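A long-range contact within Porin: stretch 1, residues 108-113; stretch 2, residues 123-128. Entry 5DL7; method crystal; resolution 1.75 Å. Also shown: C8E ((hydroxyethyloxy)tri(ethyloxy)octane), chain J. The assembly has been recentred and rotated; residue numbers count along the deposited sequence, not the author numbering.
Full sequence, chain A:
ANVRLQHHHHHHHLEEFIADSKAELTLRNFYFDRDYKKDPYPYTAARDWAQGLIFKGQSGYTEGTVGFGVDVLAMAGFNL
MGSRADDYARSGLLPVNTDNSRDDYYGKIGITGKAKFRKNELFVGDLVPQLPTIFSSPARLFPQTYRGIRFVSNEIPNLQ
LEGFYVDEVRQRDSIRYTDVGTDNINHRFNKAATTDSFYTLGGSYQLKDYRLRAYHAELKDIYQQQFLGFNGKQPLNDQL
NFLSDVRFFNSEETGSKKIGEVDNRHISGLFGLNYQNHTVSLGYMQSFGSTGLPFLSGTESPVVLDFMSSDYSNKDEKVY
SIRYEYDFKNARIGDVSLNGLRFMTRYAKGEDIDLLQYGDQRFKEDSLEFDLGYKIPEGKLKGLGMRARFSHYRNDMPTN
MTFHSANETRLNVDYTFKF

Stretch 1, residues 108-113: KIGITG
Stretch 2 123-128: FVGDLV

The most unusual feature of this contact is an aspartate side chain that takes over a backbone role where the ladder between two antiparallel segments breaks. Ile111 N donates to Asp126 OD2 at 2.8 Å, with an N-H...O angle of 157°, while Asp126 N donates to Ile111 O at 3.0 Å and 171°. One residue therefore engages both polar backbone atoms of Ile111, through its carboxylate and its own amide. The rotamer that permits this has chi1 -71° (m) and chi2 -69°. Ile111 O and Asp126 OD2 lie 3.3 Å apart, but both are acceptors and no bond joins them; Asp126 OD1 is hydrogen-bonded elsewhere in the structure.

The disruption centres on Gly125, where the chain turns a corner, so that the strand segments before and after it belong to different sheets or faces. Its phi/psi of 131/-133 would jam a CB against the carbonyl oxygen of Val124, which by itself calls for glycine. At these angles an ideal CB would point toward the other stretch, 2.4 Å from Ile111 O, a clash, and a tight 3.2 Å from Thr112 CA. Thr112 and Gly125 form a non-hydrogen-bonded antiparallel pair, with Thr112 CA and Gly125 CA 4.5 Å apart, the usual spacing for such a pair.

Before the corner, the pairing is regular. Gly113 and Val124 form an antiparallel hydrogen-bonded pair, with Gly113 CA and Val124 CA 5.3 Å apart. Gly113 N donates to Val124 O at 2.9 Å (158°), and Val124 N returns the bond to Gly113 O at 2.9 Å (163°). Two CA-H...O contacts supplement this pair: Thr112 CA to Val124 O at 3.4 Å, with 137° at the hydrogen, and Phe123 CA to Gly113 O at 3.3 Å, with 144°. The backbones are extended, Gly113 at -98/150 and both Phe123 and Val124 close to -128/128. Val124 adopts chi1 175° (t).

Beyond the corner, the nearest CA atoms are Gly110 CA and Asp126 CA, 5.1 Å apart. Gly110, at -113/133, leaves space for the aspartate: its ideal CB would lie 3.0 Å from Asp126 CB, a clash, and Gly110 CA itself approaches Asp126 OD2 to 3.2 Å.

Thr112 (-140/131, chi1 -40°, m) provides the second side-chain-to-backbone link. Its CA-to-CB bond points sideways, and its OG1 donates to Asp126 O at 2.6 Å, a short bond. Its methyl makes apolar contacts, with Thr112 CG2 3.7 Å from Phe123 CB and 4.0 Å from Leu127 CD2. The same methyl sits at the edge of the Phe123 ring, near its plane; that phenylalanine has chi1 -56° (m) and chi2 84°. Leu127 (chi1 -56°, m; chi2 169°, t) points away at CA-to-CB, yet its end comes nearer.

The detergent C8E lies alongside the break: Ile111 O is 3.4 Å from C8E C19, and Gly125 CA is 3.5 Å from C8E O18. Altogether the two stretches bury 309 Å², both sides summed, with Asp126 and Thr112 the most covered residues.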

# COMPACT_ATOMS: atom_id res chain seq x y z
N LYS A 108 -16.29 10.46 -5.97
CA LYS A 108 -16.84 9.18 -5.57
C LYS A 108 -17.07 9.17 -4.06
O LYS A 108 -16.47 10.04 -3.32
CB LYS A 108 -16.04 7.96 -5.93
CG LYS A 108 -14.52 8.15 -5.82
CD LYS A 108 -13.71 6.94 -6.05
CE LYS A 108 -12.26 7.26 -6.22
NZ LYS A 108 -11.42 6.08 -6.45
N ILE A 109 -18.08 8.48 -3.65
CA ILE A 109 -18.48 8.53 -2.24
C ILE A 109 -18.61 7.09 -1.75
O ILE A 109 -19.25 6.25 -2.44
CB ILE A 109 -19.67 9.39 -1.91
CG1 ILE A 109 -20.06 9.27 -0.41
CG2 ILE A 109 -20.94 8.96 -2.64
CD1 ILE A 109 -20.98 10.37 0.01
N GLY A 110 -18.04 6.74 -0.59
CA GLY A 110 -18.29 5.49 0.12
C GLY A 110 -18.99 5.62 1.43
O GLY A 110 -18.79 6.58 2.10
N ILE A 111 -19.98 4.83 1.66
CA ILE A 111 -20.77 4.90 2.90
C ILE A 111 -20.72 3.52 3.60
O ILE A 111 -20.76 2.51 2.92
CB ILE A 111 -22.23 5.07 2.57
CG1 ILE A 111 -22.40 6.17 1.52
CG2 ILE A 111 -22.99 5.32 3.81
CD1 ILE A 111 -22.54 7.53 2.10
N THR A 112 -20.76 3.49 4.95
CA THR A 112 -20.69 2.23 5.69
C THR A 112 -21.65 2.31 6.84
O THR A 112 -21.76 3.36 7.49
CB THR A 112 -19.31 2.01 6.35
OG1 THR A 112 -18.25 2.41 5.51
CG2 THR A 112 -19.10 0.53 6.72
N GLY A 113 -22.49 1.34 7.04
CA GLY A 113 -23.30 1.32 8.19
C GLY A 113 -22.57 0.37 9.18
O GLY A 113 -21.90 -0.57 8.79
N PHE A 123 -19.59 -3.99 10.13
CA PHE A 123 -19.56 -2.89 9.15
C PHE A 123 -20.03 -3.43 7.81
O PHE A 123 -19.60 -4.53 7.47
CB PHE A 123 -18.19 -2.34 8.92
CG PHE A 123 -17.48 -1.85 10.18
CD1 PHE A 123 -16.77 -2.76 11.00
CD2 PHE A 123 -17.38 -0.49 10.44
CE1 PHE A 123 -16.11 -2.34 12.21
CE2 PHE A 123 -16.72 -0.02 11.65
CZ PHE A 123 -16.10 -0.98 12.50
N VAL A 124 -21.02 -2.74 7.15
CA VAL A 124 -21.57 -3.20 5.92
C VAL A 124 -21.49 -2.01 4.95
O VAL A 124 -22.00 -0.92 5.28
CB VAL A 124 -23.03 -3.65 6.11
CG1 VAL A 124 -23.56 -4.02 4.71
CG2 VAL A 124 -23.09 -4.84 7.07
N GLY A 125 -20.91 -2.24 3.81
CA GLY A 125 -20.84 -1.19 2.77
C GLY A 125 -19.49 -1.03 2.24
O GLY A 125 -18.81 -1.99 1.87
N ASP A 126 -19.05 0.23 2.15
CA ASP A 126 -17.79 0.59 1.59
C ASP A 126 -16.71 0.45 2.71
O ASP A 126 -17.07 0.83 3.82
CB ASP A 126 -17.79 1.99 1.06
CG ASP A 126 -18.80 2.12 -0.40
OD1 ASP A 126 -18.41 1.52 -1.61
OD2 ASP A 126 -19.93 2.75 -0.27
N LEU A 127 -15.62 -0.21 2.37
CA LEU A 127 -14.59 -0.59 3.39
C LEU A 127 -13.22 -0.21 2.90
O LEU A 127 -12.89 -0.28 1.69
CB LEU A 127 -14.68 -2.09 3.66
CG LEU A 127 -16.03 -2.52 4.10
CD1 LEU A 127 -16.09 -4.10 4.07
CD2 LEU A 127 -16.31 -2.06 5.53
N VAL A 128 -12.27 0.06 3.87
CA VAL A 128 -10.86 0.34 3.49
C VAL A 128 -9.98 -0.65 4.34
O VAL A 128 -9.58 -0.38 5.46
CB VAL A 128 -10.49 1.80 3.90
CG1 VAL A 128 -9.07 2.12 3.46
CG2 VAL A 128 -11.50 2.78 3.24
C10 C8E J . -22.01 -8.22 0.59
C11 C8E J . -22.20 -6.82 -0.06
O12 C8E J . -22.94 -5.94 0.80
C13 C8E J . -22.66 -4.49 0.81
C14 C8E J . -23.08 -3.59 -0.39
O15 C8E J . -22.86 -2.22 0.05
C16 C8E J . -23.19 -1.03 -0.65
C17 C8E J . -22.88 0.30 0.11
O18 C8E J . -23.73 0.05 1.23
C19 C8E J . -23.74 1.01 2.24
C20 C8E J . -24.64 0.30 3.26
O21 C8E J . -25.03 1.27 4.20